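Long-range contact in CRISPR-associated endonuclease Cas12b (Alicyclobacillus acidoterrestris, PDB 5U31), which is an RNA-guided CRISPR endonuclease that recognises a protospacer adjacent motif in invading DNA and cleaves the DNA with its RuvC domain: residues G116-S127 against R219-M230. The protein carries 3 engineered substitutions. Numbering follows the deposited sequence.
Sequences GDAQQIARKFLS and RDMFQQAIERMM. With nucleotides of chain C; nucleotides of chain D.
Ala118 and Ala122 lie where helix 118-130 packs on helix 216-257. The CA atoms of Ala122 and Gln223 are 5.1 Å apart, and the axes of the two helical segments, N to C, are 129° apart. Ala122 CB meets Phe222 CD2 and the Gln223 backbone. Ala118 CB lies against Glu227 CG at 3.6 Å and also touches Ile226 CG2 and the selenium of Met230, a selenomethionine. Leu126 CD1 makes a CH-pi contact over one face of the Phe222 ring, 4.0 Å from its centroid. Ile226 CG1 lies over the opposite face. Phe222 also meets Tyr37 of helix 17-45 edge-to-face. The straight selenomethionine chain of Met230 (chi2 178°) carries its CE to Gly116 CA.

Both helices belong to the REC1 domain, and residues 119-123 bind the PAM. Several polar groups of the contact reach the DNA. Asp117 is the N-cap of helix 118-130, through weak bonds. Just beyond it, Ala118 N donates to DT19 OP1 of chain C at 2.9 Å. Gln119 and Gln223 run side by side, their amide planes 87° apart. Each NE2 bonds to a DNA phosphate. Gln119 NE2 also makes a weak bond to DG21 O4' of chain C. Gln223 NE2 bonds weakly to Glu227 OE1, and Glu227 OE2 forms a salt bridge with Arg394.

Arg123 and Arg219 cross at about a right angle, with Arg219 CD over one face of the Arg123 guanidinium, 3.5 Å from Arg123 NH1. Arg219 NH2 lies 2.9 Å from Ser127 OG. Arg219 NH1 forms a salt bridge with a DNA phosphate, while Arg123 NH1 bonds weakly to a thymine O4.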
loop_
_atom_site.group_PDB
_atom_site.type_symbol
_atom_site.label_atom_id
_atom_site.label_comp_id
_atom_site.label_asym_id
_atom_site.label_seq_id
_atom_site.Cartn_x
_atom_site.Cartn_y
_atom_site.Cartn_z
ATOM N N GLY A 116 1.461 12.581 25.274
ATOM C CA GLY A 116 2.201 13.827 25.327
ATOM C C GLY A 116 1.927 14.747 24.158
ATOM O O GLY A 116 1.785 14.292 23.020
ATOM N N ASP A 117 1.839 16.047 24.434
ATOM C CA ASP A 117 1.665 17.070 23.408
ATOM C C ASP A 117 3.034 17.690 23.140
ATOM O O ASP A 117 3.536 18.472 23.952
ATOM C CB ASP A 117 0.657 18.128 23.863
ATOM C CG ASP A 117 0.200 19.039 22.732
ATOM O OD1 ASP A 117 -0.986 19.434 22.732
ATOM O OD2 ASP A 117 1.011 19.349 21.836
ATOM N N ALA A 118 3.636 17.344 22.000
ATOM C CA ALA A 118 4.937 17.904 21.654
ATOM C C ALA A 118 4.914 19.428 21.618
ATOM O O ALA A 118 5.919 20.067 21.951
ATOM C CB ALA A 118 5.417 17.350 20.315
ATOM N N GLN A 119 3.788 20.031 21.230
ATOM C CA GLN A 119 3.697 21.490 21.234
ATOM C C GLN A 119 3.868 22.050 22.640
ATOM O O GLN A 119 4.697 22.937 22.873
ATOM C CB GLN A 119 2.356 21.951 20.665
ATOM C CG GLN A 119 2.251 21.979 19.161
ATOM C CD GLN A 119 0.897 22.471 18.715
ATOM O OE1 GLN A 119 -0.026 22.598 19.527
ATOM N NE2 GLN A 119 0.768 22.773 17.427
ATOM N N GLN A 120 3.076 21.556 23.591
ATOM C CA GLN A 120 3.024 22.180 24.905
ATOM C C GLN A 120 4.130 21.705 25.836
ATOM O O GLN A 120 4.425 22.399 26.813
ATOM C CB GLN A 120 1.657 21.940 25.548
ATOM C CG GLN A 120 0.507 22.438 24.688
ATOM C CD GLN A 120 -0.828 22.458 25.409
ATOM O OE1 GLN A 120 -0.894 22.359 26.636
ATOM N NE2 GLN A 120 -1.902 22.593 24.643
ATOM N N ILE A 121 4.743 20.548 25.565
ATOM C CA ILE A 121 5.874 20.114 26.381
ATOM C C ILE A 121 7.110 20.936 26.048
ATOM O O ILE A 121 7.840 21.372 26.945
ATOM C CB ILE A 121 6.131 18.606 26.205
ATOM C CG1 ILE A 121 4.997 17.795 26.820
ATOM C CG2 ILE A 121 7.429 18.203 26.881
ATOM C CD1 ILE A 121 4.963 17.884 28.319
ATOM N N ALA A 122 7.359 21.174 24.758
ATOM C CA ALA A 122 8.500 21.992 24.365
ATOM C C ALA A 122 8.340 23.434 24.837
ATOM O O ALA A 122 9.313 24.055 25.277
ATOM C CB ALA A 122 8.689 21.940 22.853
ATOM N N ARG A 123 7.128 23.989 24.745
ATOM C CA ARG A 123 6.898 25.334 25.268
ATOM C C ARG A 123 7.121 25.386 26.771
ATOM O O ARG A 123 7.588 26.397 27.306
ATOM C CB ARG A 123 5.477 25.800 24.957
ATOM C CG ARG A 123 5.241 26.227 23.545
ATOM C CD ARG A 123 5.661 27.642 23.337
ATOM N NE ARG A 123 5.905 27.889 21.927
ATOM C CZ ARG A 123 6.335 29.044 21.449
ATOM N NH1 ARG A 123 6.552 30.047 22.284
ATOM N NH2 ARG A 123 6.539 29.193 20.149
ATOM N N LYS A 124 6.777 24.311 27.473
ATOM C CA LYS A 124 6.763 24.375 28.925
ATOM C C LYS A 124 8.169 24.336 29.496
ATOM O O LYS A 124 8.426 24.941 30.540
ATOM C CB LYS A 124 5.911 23.230 29.473
ATOM C CG LYS A 124 5.665 23.248 30.962
ATOM C CD LYS A 124 4.743 22.098 31.340
ATOM C CE LYS A 124 4.482 22.062 32.833
ATOM N NZ LYS A 124 3.623 20.914 33.218
ATOM N N PHE A 125 9.101 23.671 28.808
ATOM C CA PHE A 125 10.364 23.290 29.419
ATOM C C PHE A 125 11.598 23.978 28.853
ATOM O O PHE A 125 12.610 24.046 29.558
ATOM C CB PHE A 125 10.566 21.772 29.301
ATOM C CG PHE A 125 9.788 20.978 30.306
ATOM C CD1 PHE A 125 8.552 20.442 29.982
ATOM C CD2 PHE A 125 10.295 20.761 31.575
ATOM C CE1 PHE A 125 7.836 19.706 30.908
ATOM C CE2 PHE A 125 9.585 20.029 32.507
ATOM C CZ PHE A 125 8.353 19.500 32.173
ATOM N N LEU A 126 11.559 24.473 27.615
ATOM C CA LEU A 126 12.787 24.984 27.011
ATOM C C LEU A 126 13.385 26.106 27.849
ATOM O O LEU A 126 14.585 26.102 28.146
ATOM C CB LEU A 126 12.531 25.459 25.580
ATOM C CG LEU A 126 13.796 25.960 24.873
ATOM C CD1 LEU A 126 14.882 24.911 24.953
ATOM C CD2 LEU A 126 13.521 26.308 23.428
ATOM N N SER A 127 12.557 27.070 28.257
ATOM C CA SER A 127 13.080 28.162 29.077
ATOM C C SER A 127 13.478 27.684 30.466
ATOM O O SER A 127 14.615 27.966 30.886
ATOM C CB SER A 127 12.073 29.315 29.119
ATOM O OG SER A 127 12.345 30.265 28.101
ATOM N N ARG A 219 13.129 27.535 19.665
ATOM C CA ARG A 219 11.850 26.944 20.030
ATOM C C ARG A 219 11.362 25.981 18.959
ATOM O O ARG A 219 10.723 24.973 19.280
ATOM C CB ARG A 219 10.830 28.047 20.297
ATOM C CG ARG A 219 11.180 28.864 21.527
ATOM C CD ARG A 219 9.950 29.403 22.225
ATOM N NE ARG A 219 10.137 29.479 23.671
ATOM C CZ ARG A 219 10.784 30.460 24.289
ATOM N NH1 ARG A 219 11.312 31.452 23.586
ATOM N NH2 ARG A 219 10.905 30.453 25.607
ATOM N N ASP A 220 11.670 26.265 17.691
ATOM C CA ASP A 220 11.414 25.307 16.621
ATOM C C ASP A 220 12.274 24.059 16.790
ATOM O O ASP A 220 11.766 22.932 16.776
ATOM C CB ASP A 220 11.674 25.972 15.268
ATOM C CG ASP A 220 11.504 25.022 14.095
ATOM O OD1 ASP A 220 10.810 23.991 14.237
ATOM O OD2 ASP A 220 12.070 25.314 13.019
HETATM N N MSE A 221 13.576 24.243 16.965
HETATM C CA MSE A 221 14.490 23.127 17.148
HETATM C C MSE A 221 14.073 22.201 18.282
HETATM O O MSE A 221 14.150 20.986 18.151
HETATM C CB MSE A 221 15.893 23.644 17.415
HETATM C CG MSE A 221 16.471 24.436 16.286
HETATM SE SE MSE A 221 17.965 25.468 16.941
HETATM C CE MSE A 221 18.456 26.378 15.296
ATOM N N PHE A 222 13.629 22.782 19.396
ATOM C CA PHE A 222 13.328 21.968 20.567
ATOM C C PHE A 222 12.056 21.153 20.365
ATOM O O PHE A 222 12.010 19.972 20.730
ATOM C CB PHE A 222 13.215 22.853 21.803
ATOM C CG PHE A 222 13.215 22.089 23.089
ATOM C CD1 PHE A 222 14.332 21.372 23.486
ATOM C CD2 PHE A 222 12.100 22.090 23.903
ATOM C CE1 PHE A 222 14.334 20.667 24.667
ATOM C CE2 PHE A 222 12.096 21.386 25.092
ATOM C CZ PHE A 222 13.214 20.675 25.474
ATOM N N GLN A 223 11.015 21.755 19.781
ATOM C CA GLN A 223 9.798 20.994 19.521
ATOM C C GLN A 223 10.069 19.811 18.602
ATOM O O GLN A 223 9.582 18.702 18.847
ATOM C CB GLN A 223 8.717 21.887 18.916
ATOM C CG GLN A 223 7.440 21.122 18.628
ATOM C CD GLN A 223 6.338 21.980 18.054
ATOM O OE1 GLN A 223 6.360 23.207 18.169
ATOM N NE2 GLN A 223 5.361 21.333 17.422
ATOM N N GLN A 224 10.854 20.020 17.544
ATOM C CA GLN A 224 11.108 18.944 16.596
ATOM C C GLN A 224 11.944 17.829 17.206
ATOM O O GLN A 224 11.935 16.707 16.686
ATOM C CB GLN A 224 11.777 19.499 15.339
ATOM C CG GLN A 224 10.827 20.330 14.487
ATOM C CD GLN A 224 11.371 20.638 13.108
ATOM O OE1 GLN A 224 11.482 19.753 12.259
ATOM N NE2 GLN A 224 11.704 21.901 12.872
ATOM N N ALA A 225 12.651 18.110 18.301
ATOM C CA ALA A 225 13.367 17.067 19.022
ATOM C C ALA A 225 12.424 16.269 19.910
ATOM O O ALA A 225 12.550 15.045 20.019
ATOM C CB ALA A 225 14.491 17.684 19.851
ATOM N N ILE A 226 11.482 16.955 20.556
ATOM C CA ILE A 226 10.455 16.278 21.336
ATOM C C ILE A 226 9.624 15.366 20.441
ATOM O O ILE A 226 9.332 14.217 20.797
ATOM C CB ILE A 226 9.579 17.316 22.061
ATOM C CG1 ILE A 226 10.424 18.162 23.018
ATOM C CG2 ILE A 226 8.472 16.637 22.820
ATOM C CD1 ILE A 226 10.926 17.411 24.229
ATOM N N GLU A 227 9.244 15.859 19.259
ATOM C CA GLU A 227 8.397 15.091 18.352
ATOM C C GLU A 227 9.026 13.750 18.001
ATOM O O GLU A 227 8.426 12.689 18.215
ATOM C CB GLU A 227 8.135 15.892 17.083
ATOM C CG GLU A 227 7.374 17.154 17.305
ATOM C CD GLU A 227 7.391 18.016 16.078
ATOM O OE1 GLU A 227 7.009 19.203 16.163
ATOM O OE2 GLU A 227 7.789 17.493 15.019
ATOM N N ARG A 228 10.238 13.778 17.445
ATOM C CA ARG A 228 10.870 12.539 17.016
ATOM C C ARG A 228 11.147 11.627 18.196
ATOM O O ARG A 228 11.169 10.400 18.043
ATOM C CB ARG A 228 12.157 12.851 16.254
ATOM C CG ARG A 228 13.255 13.418 17.111
ATOM C CD ARG A 228 14.419 13.895 16.273
ATOM N NE ARG A 228 15.020 12.825 15.486
ATOM C CZ ARG A 228 15.069 12.808 14.158
ATOM N NH1 ARG A 228 14.557 13.811 13.459
ATOM N NH2 ARG A 228 15.638 11.791 13.529
HETATM N N MSE A 229 11.331 12.200 19.379
HETATM C CA MSE A 229 11.635 11.429 20.569
HETATM C C MSE A 229 10.385 10.759 21.124
HETATM O O MSE A 229 10.454 9.719 21.780
HETATM C CB MSE A 229 12.261 12.331 21.624
HETATM C CG MSE A 229 13.216 11.606 22.527
HETATM SE SE MSE A 229 14.628 10.770 21.495
HETATM C CE MSE A 229 15.597 9.973 22.982
HETATM N N MSE A 230 9.237 11.361 20.852
HETATM C CA MSE A 230 7.977 10.788 21.287
HETATM C C MSE A 230 7.550 9.615 20.414
HETATM O O MSE A 230 7.218 8.553 20.933
HETATM C CB MSE A 230 6.892 11.856 21.302
HETATM C CG MSE A 230 7.003 12.794 22.479
HETATM SE SE MSE A 230 5.652 14.179 22.430
HETATM C CE MSE A 230 5.688 14.744 24.295
ATOM P P DG C 21 0.265 24.963 11.596
ATOM O OP1 DG C 21 -0.711 24.304 10.706
ATOM O OP2 DG C 21 0.462 26.426 11.512
ATOM O "O5'" DG C 21 -0.138 24.641 13.098
ATOM C "C5'" DG C 21 0.335 25.465 14.157
ATOM C "C4'" DG C 21 -0.743 25.611 15.210
ATOM O "O4'" DG C 21 -0.286 25.080 16.475
ATOM C "C3'" DG C 21 -1.204 27.038 15.482
ATOM O "O3'" DG C 21 -2.606 27.094 15.399
ATOM C "C2'" DG C 21 -0.720 27.314 16.907
ATOM C "C1'" DG C 21 -0.748 25.919 17.499
ATOM N N9 DG C 21 0.118 25.737 18.653
ATOM C C8 DG C 21 1.475 25.534 18.645
ATOM N N7 DG C 21 1.980 25.380 19.836
ATOM C C5 DG C 21 0.886 25.484 20.686
ATOM C C6 DG C 21 0.814 25.402 22.097
ATOM O O6 DG C 21 1.733 25.211 22.904
ATOM N N1 DG C 21 -0.487 25.569 22.555
ATOM C C2 DG C 21 -1.580 25.783 21.755
ATOM N N2 DG C 21 -2.753 25.918 22.380
ATOM N N3 DG C 21 -1.531 25.852 20.434
ATOM C C4 DG C 21 -0.268 25.699 19.971
ATOM P P DC D 8 -2.263 26.835 32.873
ATOM O OP1 DC D 8 -2.961 26.966 34.164
ATOM O OP2 DC D 8 -1.435 25.641 32.612
ATOM O "O5'" DC D 8 -3.380 26.904 31.745
ATOM C "C5'" DC D 8 -3.043 27.353 30.458
ATOM C "C4'" DC D 8 -4.202 27.161 29.512
ATOM O "O4'" DC D 8 -3.734 27.360 28.162
ATOM C "C3'" DC D 8 -4.801 25.763 29.523
ATOM O "O3'" DC D 8 -6.152 25.799 29.074
ATOM C "C2'" DC D 8 -3.902 25.020 28.544
ATOM C "C1'" DC D 8 -3.559 26.108 27.523
ATOM N N1 DC D 8 -2.157 26.022 27.026
ATOM C C2 DC D 8 -1.921 25.913 25.657
ATOM O O2 DC D 8 -2.885 25.906 24.881
ATOM N N3 DC D 8 -0.639 25.825 25.217
ATOM C C4 DC D 8 0.371 25.842 26.093
ATOM N N4 DC D 8 1.614 25.754 25.616
ATOM C C5 DC D 8 0.146 25.945 27.496
ATOM C C6 DC D 8 -1.120 26.031 27.912
ATOM P P DT C 19 2.336 15.625 18.244
ATOM O OP1 DT C 19 2.490 16.456 19.452
ATOM O OP2 DT C 19 1.052 14.917 18.035
ATOM O "O5'" DT C 19 2.621 16.422 16.873
ATOM C "C5'" DT C 19 3.747 17.262 16.769
ATOM C "C4'" DT C 19 4.153 17.516 15.319
ATOM O "O4'" DT C 19 4.027 16.327 14.517
ATOM C "C3'" DT C 19 3.333 18.525 14.554
ATOM O "O3'" DT C 19 3.650 19.845 14.975
ATOM C "C2'" DT C 19 3.829 18.256 13.137
ATOM C "C1'" DT C 19 4.012 16.728 13.151
ATOM N N1 DT C 19 2.917 16.013 12.446
ATOM C C2 DT C 19 2.936 15.945 11.073
ATOM O O2 DT C 19 3.823 16.428 10.388
ATOM N N3 DT C 19 1.876 15.277 10.523
ATOM C C4 DT C 19 0.823 14.689 11.191
ATOM O O4 DT C 19 -0.084 14.113 10.605
ATOM C C5 DT C 19 0.860 14.803 12.627
ATOM C C7 DT C 19 -0.231 14.205 13.461
ATOM C C6 DT C 19 1.891 15.457 13.180
#